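Local coordinates for glutathione reductase (Bartonella henselae, PDB 3O0H), which probably catalyses the NADPH-dependent reduction of glutathione disulfide to glutathione, as an FAD-containing dimer of the pyridine nucleotide-disulphide oxidoreductase family, at residues B[144-148]-B[149-153]; B[237-240]-B[241-245]; B[308-311]-B[312-316]. All blocks are in the same frame, centred on the assembly; numbering follows the deposited sequence.

Interaction 1 of 3, residues B[144-148]-B[149-153]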
# COMPACT_ATOMS: atom_id res chain seq x y z
N LEU B 144 33.35 24.11 21.66
CA LEU B 144 31.97 24.37 21.96
C LEU B 144 31.82 24.68 23.43
O LEU B 144 32.61 24.19 24.25
CB LEU B 144 31.12 23.16 21.66
CG LEU B 144 31.09 22.63 20.23
CD1 LEU B 144 30.93 23.78 19.22
CD2 LEU B 144 32.33 21.68 19.91
N GLU B 145 30.79 25.47 23.75
CA GLU B 145 30.41 25.72 25.11
C GLU B 145 29.02 25.17 25.38
O GLU B 145 28.11 25.32 24.55
CB GLU B 145 30.48 27.21 25.41
CG GLU B 145 30.20 27.53 26.88
CD GLU B 145 30.43 29.01 27.25
OE1 GLU B 145 29.55 29.58 27.88
OE2 GLU B 145 31.49 29.57 26.97
N LEU B 146 28.88 24.47 26.50
CA LEU B 146 27.60 23.92 26.92
C LEU B 146 26.89 25.00 27.71
O LEU B 146 27.39 25.45 28.74
CB LEU B 146 27.78 22.62 27.75
CG LEU B 146 28.53 21.49 27.05
CD1 LEU B 146 28.67 20.29 27.99
CD2 LEU B 146 27.85 21.07 25.78
N SER B 147 25.74 25.45 27.20
CA SER B 147 24.94 26.48 27.87
C SER B 147 24.62 26.22 29.33
O SER B 147 24.69 27.12 30.12
CB SER B 147 23.64 26.75 27.08
OG SER B 147 23.97 27.12 25.73
N VAL B 148 24.28 24.99 29.70
CA VAL B 148 23.74 24.71 31.05
C VAL B 148 24.81 24.95 32.14
O VAL B 148 24.54 25.57 33.19
CB VAL B 148 23.18 23.22 31.11
CG1 VAL B 148 22.75 22.82 32.57
CG2 VAL B 148 22.00 23.07 30.17
N THR B 149 26.04 24.54 31.86
CA THR B 149 27.15 24.62 32.83
C THR B 149 28.29 25.59 32.49
O THR B 149 29.10 25.88 33.35
CB THR B 149 27.80 23.28 32.88
OG1 THR B 149 28.36 22.99 31.59
CG2 THR B 149 26.77 22.22 33.29
N GLY B 150 28.40 26.03 31.25
CA GLY B 150 29.54 26.85 30.86
C GLY B 150 30.78 26.03 30.48
O GLY B 150 31.79 26.60 30.13
N GLU B 151 30.71 24.70 30.56
CA GLU B 151 31.84 23.81 30.21
C GLU B 151 32.23 23.96 28.73
O GLU B 151 31.36 23.98 27.86
CB GLU B 151 31.50 22.33 30.47
CG GLU B 151 32.71 21.36 30.27
CD GLU B 151 32.40 19.88 30.61
OE1 GLU B 151 31.21 19.51 30.77
OE2 GLU B 151 33.37 19.08 30.69
N ARG B 152 33.52 24.04 28.47
CA ARG B 152 34.04 24.07 27.11
C ARG B 152 34.59 22.69 26.73
O ARG B 152 35.17 22.02 27.57
CB ARG B 152 35.09 25.17 27.02
CG ARG B 152 34.36 26.50 27.05
CD ARG B 152 35.25 27.67 26.90
NE ARG B 152 34.49 28.91 26.89
CZ ARG B 152 35.01 30.07 26.52
NH1 ARG B 152 36.28 30.12 26.14
NH2 ARG B 152 34.29 31.18 26.51
N ILE B 153 34.25 22.23 25.54
CA ILE B 153 34.62 20.92 25.02
C ILE B 153 35.26 21.18 23.68
O ILE B 153 34.69 21.87 22.85
CB ILE B 153 33.36 20.01 24.76
CG1 ILE B 153 32.50 19.83 26.03
CG2 ILE B 153 33.78 18.66 24.15
CD1 ILE B 153 33.19 19.12 27.09

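Interaction 2 of 3, residues B[237-240]-B[241-245]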
# COMPACT_ATOMS: atom_id res chain seq x y z
N LEU B 237 -8.27 18.24 -5.45
CA LEU B 237 -9.07 17.14 -4.89
C LEU B 237 -9.08 17.16 -3.38
O LEU B 237 -10.14 16.88 -2.75
CB LEU B 237 -8.58 15.78 -5.39
CG LEU B 237 -8.78 15.45 -6.87
CD1 LEU B 237 -7.90 14.23 -7.31
CD2 LEU B 237 -10.23 15.17 -7.12
N LEU B 238 -7.93 17.47 -2.76
CA LEU B 238 -7.89 17.54 -1.30
C LEU B 238 -8.77 18.70 -0.79
O LEU B 238 -9.62 18.51 0.11
CB LEU B 238 -6.46 17.68 -0.75
CG LEU B 238 -6.37 17.82 0.77
CD1 LEU B 238 -7.02 16.62 1.49
CD2 LEU B 238 -4.85 17.97 1.22
N ASN B 239 -8.60 19.87 -1.40
CA ASN B 239 -9.39 21.04 -1.00
C ASN B 239 -10.86 20.68 -1.00
O ASN B 239 -11.57 20.95 -0.05
CB ASN B 239 -9.18 22.20 -1.97
CG ASN B 239 -10.12 23.36 -1.69
OD1 ASN B 239 -9.84 24.19 -0.82
ND2 ASN B 239 -11.25 23.39 -2.39
N ASP B 240 -11.31 20.06 -2.09
CA ASP B 240 -12.71 19.82 -2.28
C ASP B 240 -13.24 18.76 -1.28
O ASP B 240 -14.37 18.85 -0.79
CB ASP B 240 -12.99 19.42 -3.71
CG ASP B 240 -12.68 20.51 -4.72
OD1 ASP B 240 -12.43 21.68 -4.39
OD2 ASP B 240 -12.73 20.16 -5.91
N ALA B 241 -12.43 17.76 -0.96
CA ALA B 241 -12.85 16.75 0.02
C ALA B 241 -12.94 17.36 1.44
O ALA B 241 -13.79 16.95 2.27
CB ALA B 241 -11.88 15.56 0.01
N MET B 242 -12.04 18.30 1.73
CA MET B 242 -12.02 18.92 3.05
C MET B 242 -13.26 19.79 3.24
O MET B 242 -13.89 19.76 4.27
CB MET B 242 -10.71 19.72 3.28
CG MET B 242 -9.48 18.81 3.44
SD MET B 242 -7.91 19.70 3.47
CE MET B 242 -8.08 20.53 5.07
N VAL B 243 -13.57 20.59 2.23
CA VAL B 243 -14.74 21.46 2.29
C VAL B 243 -16.02 20.63 2.32
O VAL B 243 -16.96 20.92 3.08
CB VAL B 243 -14.73 22.42 1.07
CG1 VAL B 243 -16.07 23.16 1.01
CG2 VAL B 243 -13.53 23.44 1.14
N ALA B 244 -16.08 19.59 1.51
CA ALA B 244 -17.29 18.76 1.44
C ALA B 244 -17.60 18.13 2.80
O ALA B 244 -18.76 17.98 3.17
CB ALA B 244 -17.13 17.65 0.38
N LYS B 245 -16.57 17.77 3.55
CA LYS B 245 -16.82 17.11 4.84
C LYS B 245 -17.02 18.07 6.00
O LYS B 245 -17.39 17.61 7.08
CB LYS B 245 -15.75 16.08 5.19
CG LYS B 245 -14.37 16.63 5.44
CD LYS B 245 -13.44 15.42 5.79
CE LYS B 245 -11.99 15.73 5.53
NZ LYS B 245 -11.08 14.58 5.77

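Interaction 3 of 3, residues B[308-311]-B[312-316]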
# COMPACT_ATOMS: atom_id res chain seq x y z
N VAL B 308 23.05 26.79 6.53
CA VAL B 308 24.46 26.48 6.47
C VAL B 308 24.80 25.93 5.05
O VAL B 308 24.23 24.91 4.60
CB VAL B 308 24.85 25.45 7.57
CG1 VAL B 308 26.35 25.03 7.41
CG2 VAL B 308 24.59 25.99 8.96
N VAL B 309 25.74 26.58 4.38
CA VAL B 309 26.14 26.20 3.05
C VAL B 309 27.09 25.02 3.13
O VAL B 309 28.04 25.05 3.91
CB VAL B 309 26.75 27.37 2.32
CG1 VAL B 309 27.19 27.00 0.83
CG2 VAL B 309 25.76 28.55 2.32
N VAL B 310 26.72 23.93 2.45
CA VAL B 310 27.57 22.76 2.38
C VAL B 310 27.88 22.39 0.93
O VAL B 310 27.13 22.74 -0.01
CB VAL B 310 26.95 21.59 3.13
CG1 VAL B 310 26.80 21.95 4.64
CG2 VAL B 310 25.59 21.13 2.49
N ASP B 311 28.99 21.69 0.75
CA ASP B 311 29.37 21.26 -0.56
C ASP B 311 28.80 19.87 -0.77
O ASP B 311 28.02 19.38 0.03
CB ASP B 311 30.88 21.36 -0.78
CG ASP B 311 31.72 20.44 0.11
OD1 ASP B 311 31.23 19.55 0.80
OD2 ASP B 311 32.95 20.61 0.08
N GLU B 312 29.20 19.25 -1.85
CA GLU B 312 28.78 17.92 -2.20
C GLU B 312 29.24 16.82 -1.25
O GLU B 312 28.76 15.69 -1.36
CB GLU B 312 29.17 17.62 -3.67
CG GLU B 312 30.64 17.73 -4.02
CD GLU B 312 31.20 19.18 -4.00
OE1 GLU B 312 30.45 20.18 -4.22
OE2 GLU B 312 32.41 19.31 -3.73
N LYS B 313 30.15 17.13 -0.32
CA LYS B 313 30.56 16.15 0.68
C LYS B 313 29.96 16.49 2.09
O LYS B 313 30.30 15.87 3.11
CB LYS B 313 32.07 16.07 0.72
CG LYS B 313 32.68 15.55 -0.61
CD LYS B 313 33.77 16.50 -1.13
CE LYS B 313 34.37 16.05 -2.47
NZ LYS B 313 33.44 16.17 -3.66
N MET B 314 29.02 17.43 2.10
CA MET B 314 28.37 17.91 3.34
C MET B 314 29.34 18.79 4.19
O MET B 314 29.05 19.07 5.38
CB MET B 314 27.79 16.77 4.20
CG MET B 314 26.95 15.74 3.46
SD MET B 314 25.69 16.55 2.52
CE MET B 314 24.61 17.11 3.76
N THR B 315 30.41 19.28 3.57
CA THR B 315 31.41 20.12 4.25
C THR B 315 30.98 21.59 4.16
O THR B 315 30.59 22.11 3.08
CB THR B 315 32.82 20.04 3.59
OG1 THR B 315 33.02 18.76 2.98
CG2 THR B 315 33.96 20.30 4.64
N THR B 316 31.13 22.28 5.27
CA THR B 316 31.10 23.75 5.27
C THR B 316 32.35 24.34 4.60
O THR B 316 33.26 23.62 4.11
CB THR B 316 30.91 24.35 6.71
OG1 THR B 316 32.15 24.29 7.42
CG2 THR B 316 29.79 23.58 7.51

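Interaction 1 of 3, residues B[144-148]-B[149-153]
Glu-145 reaches across the hairpin to the guanidinium of Arg-152, its partner in a non-hydrogen-bonded pair. One carboxylate oxygen does the gripping: OE2 of Glu-145 takes NE of Arg-152 at 3.1 Å and NH2 of the same arginine at 3.3 Å. The two flat groups are nearly coplanar, 29° apart, and the arginine approaches side-on. With CG of Glu-145 opposite its own N (chi1 -175°), the extended chain carries the carboxylate to the arginine, with CG 3.7 Å from Gly-150 O. The next pair, Leu-144 and Ile-153, is hydrogen-bonded in both directions. Toward the tip, Leu-146 N donates to Glu-151 O and Leu-146 O accepts from Gly-150 N at 2.8 Å. Inside the loop, Thr-149 OG1 takes the amide of Glu-151 in an ST turn, and Gly-150 supplies positive phi (85°). Leu-146 lies alongside Glu-151, its CD1 3.8 Å from Glu-151 OE1. The salt bridge thus occupies one face of the hairpin, while Leu-144 and Ile-153 turn to the other and pack on Phe-30 of strand 27-32. Strand 143-146 is the middle of a three-stranded antiparallel sheet, between strands 136-138 and 152-155.

Interaction 2 of 3, residues B[237-240]-B[241-245]
Leu-238 and Met-242 meet one helical turn apart, the leucine CG lying 3.6 Å from the methionine SD. CG of Leu-238 stands opposite its backbone N (chi1 178°), which swings the branch along the helix toward the sulfur. The main chain here is paired in the alpha-helical i to i+4 pattern. The amides of Ala-241, Met-242, Val-243 and Ala-244 go in turn to the carbonyl oxygens of Leu-237, Leu-238, Asn-239 and Asp-240, and Lys-245 N returns to Ala-241 O. The bond from Met-242 N to Leu-238 O is 2.9 Å long. This is helix 232-245 of a beta-alpha-beta unit, between parallel strands 216-220 and 248-250 of a Rossmann-type domain. On its inner side Met-242 touches Ala-207 of helix 201-212 and Ile-249 of strand 248-250. Asn-239 is buried and both ends of its amide are used: ND2 donates to Asp-240 OD1 at 2.9 Å, with that oxygen in the amide plane, and OD1 is bonded to Tyr-251 OH. The same Asp-240 OD1 also receives NE2 of Gln-236, giving this carboxylate oxygen two amide donors. Lys-245 NZ is held by Asn-208 OD1 and Gln-368 O.

Interaction 3 of 3, residues B[308-311]-B[312-316]
A tight local turn, organised round one aspartate, joins 308-311 to 312-316 in the long connection between helix 295-298 and strand 321-323. The side chains of Asp-311 and Thr-315 lie side by side, pointing the same way. OD1 of Asp-311 accepts the amides of both Lys-313 and Thr-315, each at 2.9 Å. The two amides arrive from opposite faces of the carboxylate plane, 54° and 44° out of it, so this oxygen is held from both faces. Thr-315 OG1 is also 2.9 Å from that oxygen, though where its proton goes is not settled. The chi1 of Asp-311 (64°) tucks CG between its own N and carbonyl carbon, which folds the acid back over the turn. The main chain adds two bonds: Met-314 N to Asp-311 O, and Asp-311 N to Thr-315 O. Outside this cluster, Glu-312 OE2 and Lys-313 NZ form a salt bridge whose hydrogen bond is weak (3.3 Å).

Apolar contacts back the turn. CG1 of Val-308 lies 3.7 Å from CG2 of Thr-316, and CG2 of Val-310 approaches CE of Met-314 at 4.3 Å. Val-308 and Val-310 also touch Ala-323 of strand 321-323, while Met-314 reaches Asp-340 of helix 334-349. Thr-316 OG1 is bonded to Ile-321 O and Val-318 N. From Asp-311 to Met-314 the backbone forms a type I beta turn; its first residue, Asp-311, also makes an Asx turn by accepting the amide of Lys-313 two residues on.

All three contacts are local and partly buried, but they belong to different elements: a hairpin of a small antiparallel sheet, a helix flanking a parallel sheet, and a loop leading to the edge strand of another parallel sheet. Interaction 1 buries Leu-144, Leu-146 and Ile-153 below an exposed loop; interaction 2 buries Leu-238, Asn-239 and Met-242 but exposes Asp-240 and Val-243; interaction 3 buries Val-308, Met-314 and Thr-316, with Glu-312 exposed. Acids meet a guanidinium in interaction 1 and backbone amides in interaction 3. In interaction 2 the backbone carries most of the pairing, with an Asn-Asp side-chain bond beside it. Interactions 1 and 3 have nearest atoms about 12 Å apart; interaction 2 is across the chain's centre from both.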